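Local structure of Alr3699 protein (Nostoc sp., 4XSO) at residues Y187-R198 and R273-D284; K308-G316 and V322-P333. The protein is a glycosyltransferase-like protein of the GT-B fold, built from two Rossmann-like domains, each with a parallel beta sheet packed between helices. One frame throughout, in Å; residues are numbered along the deposited sequence.

Contact 1: Y187-R198 and R273-D284; sequences YKTSPSDISKLR and RADIPQLMAACD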
loop_
_atom_site.group_PDB
_atom_site.type_symbol
_atom_site.label_atom_id
_atom_site.label_comp_id
_atom_site.label_asym_id
_atom_site.label_seq_id
_atom_site.Cartn_x
_atom_site.Cartn_y
_atom_site.Cartn_z
ATOM N N TYR A 187 40.289 2.955 14.937
ATOM C CA TYR A 187 40.112 3.013 16.369
ATOM C C TYR A 187 41.471 2.930 17.076
ATOM O O TYR A 187 41.553 2.771 18.285
ATOM C CB TYR A 187 39.095 1.953 16.823
ATOM C CG TYR A 187 37.735 2.282 16.281
ATOM C CD1 TYR A 187 36.877 3.146 16.953
ATOM C CD2 TYR A 187 37.297 1.754 15.034
ATOM C CE1 TYR A 187 35.629 3.487 16.421
ATOM C CE2 TYR A 187 36.046 2.076 14.518
ATOM C CZ TYR A 187 35.203 2.940 15.217
ATOM O OH TYR A 187 33.979 3.294 14.666
ATOM N N LYS A 188 42.534 3.061 16.291
ATOM C CA LYS A 188 43.888 3.033 16.833
ATOM C C LYS A 188 44.373 4.495 16.986
ATOM O O LYS A 188 44.255 5.296 16.052
ATOM C CB LYS A 188 44.807 2.268 15.888
ATOM C CG LYS A 188 44.392 0.816 15.772
ATOM C CD LYS A 188 45.118 0.108 14.662
ATOM C CE LYS A 188 45.397 -1.337 15.056
ATOM N NZ LYS A 188 44.159 -2.024 15.426
ATOM N N THR A 189 44.866 4.820 18.165
ATOM C CA THR A 189 45.429 6.135 18.496
ATOM C C THR A 189 46.811 5.978 19.179
ATOM O O THR A 189 46.973 5.134 20.028
ATOM C CB THR A 189 44.460 6.917 19.429
ATOM O OG1 THR A 189 43.180 6.976 18.830
ATOM C CG2 THR A 189 44.948 8.360 19.663
ATOM N N SER A 190 47.806 6.777 18.768
ATOM C CA SER A 190 49.153 6.696 19.350
ATOM C C SER A 190 49.138 7.192 20.783
ATOM O O SER A 190 48.377 8.129 21.092
ATOM C CB SER A 190 50.156 7.588 18.625
ATOM O OG SER A 190 49.680 8.945 18.534
ATOM N N PRO A 191 50.031 6.655 21.593
ATOM C CA PRO A 191 50.297 7.144 22.960
ATOM C C PRO A 191 50.588 8.625 23.053
ATOM O O PRO A 191 50.167 9.276 24.011
ATOM C CB PRO A 191 51.510 6.337 23.367
ATOM C CG PRO A 191 51.235 4.994 22.706
ATOM C CD PRO A 191 50.703 5.347 21.355
ATOM N N SER A 192 51.256 9.182 22.051
ATOM C CA SER A 192 51.551 10.605 22.105
ATOM C C SER A 192 50.357 11.516 21.756
ATOM O O SER A 192 50.277 12.623 22.260
ATOM C CB SER A 192 52.798 10.918 21.257
ATOM O OG SER A 192 52.557 10.556 19.916
ATOM N N ASP A 193 49.430 11.083 20.903
ATOM C CA ASP A 193 48.159 11.798 20.729
ATOM C C ASP A 193 47.299 11.701 22.019
ATOM O O ASP A 193 46.684 12.671 22.400
ATOM C CB ASP A 193 47.329 11.250 19.543
ATOM C CG ASP A 193 47.873 11.694 18.178
ATOM O OD1 ASP A 193 48.725 12.605 18.149
ATOM O OD2 ASP A 193 47.471 11.137 17.127
ATOM N N ILE A 194 47.282 10.530 22.654
ATOM C CA ILE A 194 46.556 10.314 23.886
ATOM C C ILE A 194 47.048 11.315 24.927
ATOM O O ILE A 194 46.278 12.098 25.430
ATOM C CB ILE A 194 46.691 8.871 24.423
ATOM C CG1 ILE A 194 45.958 7.880 23.508
ATOM C CG2 ILE A 194 46.130 8.742 25.848
ATOM C CD1 ILE A 194 46.273 6.412 23.809
ATOM N N SER A 195 48.352 11.326 25.173
ATOM C CA SER A 195 48.942 12.198 26.210
ATOM C C SER A 195 48.646 13.652 25.939
ATOM O O SER A 195 48.274 14.384 26.848
ATOM C CB SER A 195 50.452 11.952 26.339
ATOM O OG SER A 195 50.968 12.809 27.359
ATOM N N LYS A 196 48.731 14.081 24.681
ATOM C CA LYS A 196 48.414 15.466 24.385
ATOM C C LYS A 196 46.982 15.839 24.638
ATOM O O LYS A 196 46.644 16.955 25.123
ATOM C CB LYS A 196 48.786 15.803 22.924
ATOM C CG LYS A 196 50.294 16.049 22.760
ATOM C CD LYS A 196 50.894 16.871 23.938
ATOM C CE LYS A 196 52.176 17.640 23.615
ATOM N NZ LYS A 196 51.909 18.985 23.010
ATOM N N LEU A 197 46.116 14.957 24.196
ATOM C CA LEU A 197 44.709 15.193 24.351
ATOM C C LEU A 197 44.314 15.264 25.844
ATOM O O LEU A 197 43.541 16.164 26.220
ATOM C CB LEU A 197 43.896 14.129 23.568
ATOM C CG LEU A 197 42.374 14.269 23.605
ATOM C CD1 LEU A 197 41.889 15.610 23.079
ATOM C CD2 LEU A 197 41.745 13.163 22.780
ATOM N N ARG A 198 44.797 14.314 26.658
ATOM C CA ARG A 198 44.536 14.390 28.096
ATOM C C ARG A 198 45.062 15.765 28.697
ATOM O O ARG A 198 44.426 16.375 29.529
ATOM C CB ARG A 198 45.134 13.184 28.793
ATOM C CG ARG A 198 44.388 11.897 28.506
ATOM C CD ARG A 198 45.188 10.688 28.936
ATOM N NE ARG A 198 45.494 10.693 30.358
ATOM C CZ ARG A 198 44.715 10.246 31.326
ATOM N NH1 ARG A 198 43.526 9.716 31.064
ATOM N NH2 ARG A 198 45.148 10.291 32.566
ATOM N N ARG A 273 31.435 15.875 19.691
ATOM C CA ARG A 273 32.762 15.733 19.160
ATOM C C ARG A 273 32.759 14.745 18.015
ATOM O O ARG A 273 32.097 13.706 18.062
ATOM C CB ARG A 273 33.718 15.278 20.247
ATOM C CG ARG A 273 33.840 16.237 21.418
ATOM C CD ARG A 273 34.717 17.391 21.047
ATOM N NE ARG A 273 36.111 16.917 20.863
ATOM C CZ ARG A 273 37.141 17.305 21.558
ATOM N NH1 ARG A 273 36.998 18.247 22.470
ATOM N NH2 ARG A 273 38.345 16.801 21.281
ATOM N N ALA A 274 33.523 15.087 16.993
ATOM C CA ALA A 274 33.766 14.189 15.833
ATOM C C ALA A 274 34.889 13.172 16.089
ATOM O O ALA A 274 34.856 12.070 15.522
ATOM C CB ALA A 274 34.078 15.017 14.594
ATOM N N ASP A 275 35.813 13.480 16.997
ATOM C CA ASP A 275 36.982 12.608 17.271
ATOM C C ASP A 275 36.741 11.579 18.450
ATOM O O ASP A 275 37.458 11.537 19.481
ATOM C CB ASP A 275 38.190 13.449 17.562
ATOM C CG ASP A 275 37.922 14.466 18.710
ATOM O OD1 ASP A 275 36.862 15.085 18.679
ATOM O OD2 ASP A 275 38.730 14.597 19.637
ATOM N N ILE A 276 35.743 10.745 18.254
ATOM C CA ILE A 276 35.319 9.832 19.268
ATOM C C ILE A 276 36.342 8.785 19.593
ATOM O O ILE A 276 36.579 8.519 20.744
ATOM C CB ILE A 276 33.959 9.198 18.942
ATOM C CG1 ILE A 276 32.867 10.277 18.812
ATOM C CG2 ILE A 276 33.603 8.226 20.066
ATOM C CD1 ILE A 276 32.499 11.033 20.084
ATOM N N PRO A 277 36.993 8.205 18.571
ATOM C CA PRO A 277 38.023 7.232 18.868
ATOM C C PRO A 277 39.171 7.784 19.674
ATOM O O PRO A 277 39.722 7.118 20.558
ATOM C CB PRO A 277 38.508 6.807 17.446
ATOM C CG PRO A 277 37.297 7.074 16.563
ATOM C CD PRO A 277 36.775 8.346 17.103
ATOM N N GLN A 278 39.574 8.996 19.350
ATOM C CA GLN A 278 40.656 9.631 20.064
ATOM C C GLN A 278 40.298 9.956 21.532
ATOM O O GLN A 278 41.090 9.735 22.449
ATOM C CB GLN A 278 41.043 10.941 19.349
ATOM C CG GLN A 278 41.695 10.759 17.963
ATOM C CD GLN A 278 40.753 10.166 16.938
ATOM O OE1 GLN A 278 39.529 10.487 16.892
ATOM N NE2 GLN A 278 41.307 9.320 16.058
ATOM N N LEU A 279 39.124 10.553 21.712
ATOM C CA LEU A 279 38.587 10.779 23.052
ATOM C C LEU A 279 38.525 9.516 23.840
ATOM O O LEU A 279 38.944 9.514 24.963
ATOM C CB LEU A 279 37.208 11.429 22.968
ATOM C CG LEU A 279 37.339 12.889 22.573
ATOM C CD1 LEU A 279 35.973 13.397 22.114
ATOM C CD2 LEU A 279 37.870 13.772 23.705
ATOM N N MET A 280 37.995 8.437 23.238
ATOM C CA MET A 280 37.938 7.106 23.906
ATOM C C MET A 280 39.343 6.652 24.378
ATOM O O MET A 280 39.584 6.211 25.504
ATOM C CB MET A 280 37.336 6.096 22.942
ATOM C CG MET A 280 35.820 6.219 22.665
ATOM S SD MET A 280 35.126 4.844 21.724
ATOM C CE MET A 280 33.405 5.340 21.972
ATOM N N ALA A 281 40.300 6.775 23.474
ATOM C CA ALA A 281 41.663 6.438 23.767
ATOM C C ALA A 281 42.178 7.220 24.947
ATOM O O ALA A 281 42.939 6.681 25.754
ATOM C CB ALA A 281 42.566 6.660 22.557
ATOM N N ALA A 282 41.757 8.464 25.093
ATOM C CA ALA A 282 42.212 9.215 26.219
ATOM C C ALA A 282 41.513 8.905 27.540
ATOM O O ALA A 282 41.939 9.383 28.543
ATOM C CB ALA A 282 42.131 10.662 25.918
ATOM N N CYS A 283 40.449 8.119 27.534
ATOM C CA CYS A 283 39.784 7.697 28.783
ATOM C C CYS A 283 40.597 6.568 29.394
ATOM O O CYS A 283 41.501 5.994 28.740
ATOM C CB CYS A 283 38.391 7.215 28.460
ATOM S SG CYS A 283 37.369 8.602 27.950
ATOM N N ASP A 284 40.308 6.278 30.651
ATOM C CA ASP A 284 40.844 5.121 31.333
ATOM C C ASP A 284 39.762 4.061 31.392
ATOM O O ASP A 284 40.065 2.920 31.500
ATOM C CB ASP A 284 41.345 5.546 32.711
ATOM C CG ASP A 284 42.472 6.600 32.615
ATOM O OD1 ASP A 284 43.567 6.118 32.259
ATOM O OD2 ASP A 284 42.273 7.869 32.803
HETATM O O HOH W 1 41.428 5.198 19.672
#
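Leu197 has more surface covered in this contact than any other residue, and it lies across helix 276-282, one of its methyls on the backbone and the other at a side-chain charge. Its CG stands anti to the backbone N (chi1 -178°), which carries CD2 over the peptide group of Gln278, 3.5 Å from Gln278 O, and on to CD2 of Leu279 and CB of Ala282. CD1 reaches toward Arg273, whose guanidinium grips Asp275 side-on, NE to OD1 and NH2 to OD2.

Ala282 is the small residue at the crossing. Its CB packs against CG of Arg198, 3.6 Å away, while its carbonyl oxygen accepts from Arg198 NH1 at 3.0 Å, in the guanidinium plane. A bend at chi3 (60°) turns the end of the arginine back to that carbonyl. The same NH1 forms a salt bridge to Asp284 OD2 at 2.8 Å, the carboxylate standing nearly perpendicular to the guanidinium. NH2 bonds to the carbonyls of Ala204 and Asn206, and Asp284 OD2 also accepts from Val208 N.

The CB of Ala281 touches both Thr189 CB and Ile194 CG1, each 3.7 Å away. A water joins Tyr187 O, Thr189 OG1 and Pro277 O.

The axes of helices 191-198 and 276-282 pass 8.9 Å apart at 81°, a spacing consistent with the small Ala281 and Ala282 at the interface. Arg198 thus ties the C-terminal end of helix 276-282 to the loop leading into strand 207-212, and its positive charge probably stabilises both that carbonyl and the Asp284 carboxylate.

Contact 2: K308-G316 and V322-P333; sequences KPVVAAKAG and VEHGVNGFLTTP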
loop_
_atom_site.group_PDB
_atom_site.type_symbol
_atom_site.label_atom_id
_atom_site.label_comp_id
_atom_site.label_asym_id
_atom_site.label_seq_id
_atom_site.Cartn_x
_atom_site.Cartn_y
_atom_site.Cartn_z
ATOM N N LYS A 308 40.038 -0.291 25.031
ATOM C CA LYS A 308 39.762 0.295 26.353
ATOM C C LYS A 308 38.921 -0.617 27.229
ATOM O O LYS A 308 38.112 -1.406 26.747
ATOM C CB LYS A 308 39.014 1.616 26.181
ATOM C CG LYS A 308 39.899 2.715 25.586
ATOM C CD LYS A 308 41.071 2.846 26.565
ATOM C CE LYS A 308 41.872 4.065 26.431
ATOM N NZ LYS A 308 42.959 3.952 27.409
ATOM N N PRO A 309 39.119 -0.526 28.531
ATOM C CA PRO A 309 38.167 -1.217 29.391
ATOM C C PRO A 309 36.803 -0.570 29.165
ATOM O O PRO A 309 36.718 0.672 29.023
ATOM C CB PRO A 309 38.632 -0.832 30.785
ATOM C CG PRO A 309 40.040 -0.364 30.646
ATOM C CD PRO A 309 40.049 0.320 29.327
ATOM N N VAL A 310 35.769 -1.380 29.116
ATOM C CA VAL A 310 34.444 -0.904 28.921
ATOM C C VAL A 310 33.503 -1.530 29.948
ATOM O O VAL A 310 33.567 -2.747 30.226
ATOM C CB VAL A 310 33.958 -1.139 27.493
ATOM C CG1 VAL A 310 33.778 -2.633 27.197
ATOM C CG2 VAL A 310 32.647 -0.420 27.255
ATOM N N VAL A 311 32.603 -0.716 30.485
ATOM C CA VAL A 311 31.587 -1.175 31.398
ATOM C C VAL A 311 30.299 -0.835 30.729
ATOM O O VAL A 311 30.166 0.240 30.218
ATOM C CB VAL A 311 31.684 -0.503 32.834
ATOM C CG1 VAL A 311 31.698 0.976 32.809
ATOM C CG2 VAL A 311 30.521 -0.983 33.724
ATOM N N ALA A 312 29.372 -1.777 30.683
ATOM C CA ALA A 312 28.073 -1.588 30.078
ATOM C C ALA A 312 26.924 -2.053 30.926
ATOM O O ALA A 312 27.070 -2.863 31.833
ATOM C CB ALA A 312 27.993 -2.319 28.741
ATOM N N ALA A 313 25.748 -1.586 30.556
ATOM C CA ALA A 313 24.544 -1.963 31.290
ATOM C C ALA A 313 24.122 -3.320 30.750
ATOM O O ALA A 313 24.157 -3.530 29.537
ATOM C CB ALA A 313 23.457 -0.892 31.113
ATOM N N LYS A 314 23.843 -4.271 31.642
ATOM C CA LYS A 314 23.493 -5.632 31.287
ATOM C C LYS A 314 22.035 -5.767 30.828
ATOM O O LYS A 314 21.144 -6.182 31.607
ATOM C CB LYS A 314 23.766 -6.549 32.460
ATOM C CG LYS A 314 23.753 -8.008 32.101
ATOM C CD LYS A 314 23.992 -8.950 33.281
ATOM C CE LYS A 314 23.572 -10.377 32.902
ATOM N NZ LYS A 314 24.603 -11.392 33.260
ATOM N N ALA A 315 21.820 -5.405 29.565
ATOM C CA ALA A 315 20.537 -5.473 28.866
ATOM C C ALA A 315 20.725 -5.446 27.324
ATOM O O ALA A 315 21.760 -4.945 26.801
ATOM C CB ALA A 315 19.645 -4.321 29.300
ATOM N N GLY A 316 19.747 -6.024 26.612
ATOM C CA GLY A 316 19.735 -6.019 25.161
ATOM C C GLY A 316 21.011 -6.529 24.550
ATOM O O GLY A 316 21.554 -7.479 25.012
ATOM N N VAL A 322 29.837 -8.404 25.414
ATOM C CA VAL A 322 30.832 -8.371 26.498
ATOM C C VAL A 322 30.739 -9.628 27.280
ATOM O O VAL A 322 29.656 -9.983 27.636
ATOM C CB VAL A 322 30.582 -7.213 27.514
ATOM C CG1 VAL A 322 31.509 -7.350 28.705
ATOM C CG2 VAL A 322 30.726 -5.819 26.910
ATOM N N GLU A 323 31.856 -10.305 27.557
ATOM C CA GLU A 323 31.840 -11.354 28.612
ATOM C C GLU A 323 32.533 -10.759 29.802
ATOM O O GLU A 323 33.691 -10.314 29.691
ATOM C CB GLU A 323 32.526 -12.657 28.225
ATOM C CG GLU A 323 31.653 -13.625 27.464
ATOM C CD GLU A 323 30.743 -14.441 28.375
ATOM O OE1 GLU A 323 30.871 -14.374 29.639
ATOM O OE2 GLU A 323 29.892 -15.152 27.801
ATOM N N HIS A 324 31.785 -10.726 30.899
ATOM C CA HIS A 324 32.125 -10.027 32.157
ATOM C C HIS A 324 33.389 -10.588 32.735
ATOM O O HIS A 324 33.515 -11.787 32.905
ATOM C CB HIS A 324 30.968 -10.214 33.205
ATOM C CG HIS A 324 31.210 -9.509 34.505
ATOM N ND1 HIS A 324 30.930 -8.173 34.679
ATOM C CD2 HIS A 324 31.758 -9.926 35.678
ATOM C CE1 HIS A 324 31.246 -7.798 35.911
ATOM N NE2 HIS A 324 31.757 -8.843 36.539
ATOM N N GLY A 325 34.291 -9.678 33.066
ATOM C CA GLY A 325 35.636 -9.902 33.475
ATOM C C GLY A 325 36.612 -10.383 32.353
ATOM O O GLY A 325 37.765 -10.554 32.615
ATOM N N VAL A 326 36.136 -10.679 31.159
ATOM C CA VAL A 326 37.019 -11.138 30.065
ATOM C C VAL A 326 37.441 -10.025 29.151
ATOM O O VAL A 326 38.676 -9.785 28.949
ATOM C CB VAL A 326 36.383 -12.279 29.296
ATOM C CG1 VAL A 326 37.324 -12.857 28.194
ATOM C CG2 VAL A 326 35.973 -13.347 30.243
ATOM N N ASN A 327 36.458 -9.336 28.593
ATOM C CA ASN A 327 36.740 -8.271 27.576
ATOM C C ASN A 327 35.927 -7.026 27.856
ATOM O O ASN A 327 35.742 -6.169 27.021
ATOM C CB ASN A 327 36.474 -8.828 26.195
ATOM C CG ASN A 327 35.140 -9.562 26.136
ATOM O OD1 ASN A 327 34.137 -9.128 26.740
ATOM N ND2 ASN A 327 35.161 -10.754 25.531
ATOM N N GLY A 328 35.437 -6.944 29.075
ATOM C CA GLY A 328 34.683 -5.810 29.577
ATOM C C GLY A 328 33.942 -6.180 30.884
ATOM O O GLY A 328 34.132 -7.247 31.434
ATOM N N PHE A 329 33.058 -5.309 31.314
ATOM C CA PHE A 329 32.263 -5.488 32.530
ATOM C C PHE A 329 30.831 -5.181 32.234
ATOM O O PHE A 329 30.509 -4.316 31.391
ATOM C CB PHE A 329 32.721 -4.581 33.639
ATOM C CG PHE A 329 34.185 -4.710 33.957
ATOM C CD1 PHE A 329 34.640 -5.680 34.791
ATOM C CD2 PHE A 329 35.096 -3.839 33.374
ATOM C CE1 PHE A 329 35.974 -5.799 35.102
ATOM C CE2 PHE A 329 36.430 -3.970 33.634
ATOM C CZ PHE A 329 36.868 -4.932 34.505
ATOM N N LEU A 330 29.963 -5.865 32.964
ATOM C CA LEU A 330 28.534 -5.710 32.775
ATOM C C LEU A 330 27.961 -5.454 34.141
ATOM O O LEU A 330 28.323 -6.127 35.055
ATOM C CB LEU A 330 27.872 -6.942 32.203
ATOM C CG LEU A 330 28.272 -7.313 30.785
ATOM C CD1 LEU A 330 27.670 -8.677 30.437
ATOM C CD2 LEU A 330 27.838 -6.212 29.844
ATOM N N THR A 331 27.068 -4.490 34.254
ATOM C CA THR A 331 26.386 -4.190 35.515
ATOM C C THR A 331 24.894 -4.002 35.308
ATOM O O THR A 331 24.438 -3.624 34.231
ATOM C CB THR A 331 26.911 -2.869 36.090
ATOM O OG1 THR A 331 26.687 -1.837 35.127
ATOM C CG2 THR A 331 28.375 -2.968 36.363
ATOM N N THR A 332 24.135 -4.203 36.382
ATOM C CA THR A 332 22.696 -4.106 36.322
ATOM C C THR A 332 22.240 -2.737 35.920
ATOM O O THR A 332 22.597 -1.796 36.554
ATOM C CB THR A 332 22.131 -4.347 37.716
ATOM O OG1 THR A 332 22.627 -5.607 38.204
ATOM C CG2 THR A 332 20.618 -4.315 37.683
ATOM N N PRO A 333 21.396 -2.603 34.884
ATOM C CA PRO A 333 21.075 -1.228 34.526
ATOM C C PRO A 333 20.387 -0.449 35.649
ATOM O O PRO A 333 19.597 -1.008 36.394
ATOM C CB PRO A 333 20.154 -1.353 33.306
ATOM C CG PRO A 333 20.294 -2.733 32.836
ATOM C CD PRO A 333 20.786 -3.577 33.966
HETATM O O HOH W 2 37.072 -3.751 27.948
#
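Val311 and Phe329 stand side by side on adjacent parallel strands, their CA atoms 4.5 Å apart. The backbones are joined by regular bonds: Phe329 N to Val310 O, Ala312 N to Phe329 O and Thr331 N to Ala312 O. The last of the series runs from Lys314 N to Thr331 O at 2.7 Å. Between them CA-H groups of Val311, Leu330 and Ala313 approach carbonyl oxygens of the partner strand.

Thr331 can be followed outward. Its CB projects to the same face of the sheet as Val311 and Phe329. From there OG1 lies between the backbone N and the carbonyl carbon (chi1 59°) and turns back to the neighbouring strand, where it gives a weak, long hydrogen bond to Ala312 O at 3.5 Å; that carbonyl already holds Thr331 N. The other branch, CG2, meets CG2 of Val311 at 3.9 Å, methyl to methyl. Helix 336-348 covers this side, with Leu339 on Val311 and Ile342 on both Phe329 and Thr331.

On the reverse face Leu330 CD2 touches Ala312 CB at 4.0 Å, and helix 298-305 packs Ile300 on Ala312. Beyond the last bridge the ring of Pro333 lies against Ala313 and Ala315, its CG 3.9 Å from Ala315 CB. At the other end a water donates to Lys308 O and Asn327 O. On the side away from strand 310-313, Leu330 N donates to His324 ND1, in the imidazole plane.

Strand 310-313, the short helix 318-321 and strand 329-331 form a beta-alpha-beta unit, the parallel crossover that recurs in Rossmann-like domains, here at the edge of the six-stranded sheet of the C-terminal domain of the GT-B fold.

Overall arrangement
Both contacts belong to the C-terminal Rossmann-like domain, their centres about 21 Å apart, and follow one another along the chain. Contact 1 packs helix 191-201 on helix 276-282, the latter leading directly into strand 285-287; contact 2 pairs strands 310-313 and 329-331, the first of which lies beside strand 285-287. They meet where that strand begins: Lys308 NZ lies 2.8 Å from Cys283 O, and Asp284 O lies 3.4 Å from Pro309 CD. Helix 298-305 also touches both, through Tyr187 and Met280 in contact 1 and through Val310 and Ala312 in contact 2, so the same helix borders the helix pair of contact 1 and strand 310-313 of contact 2.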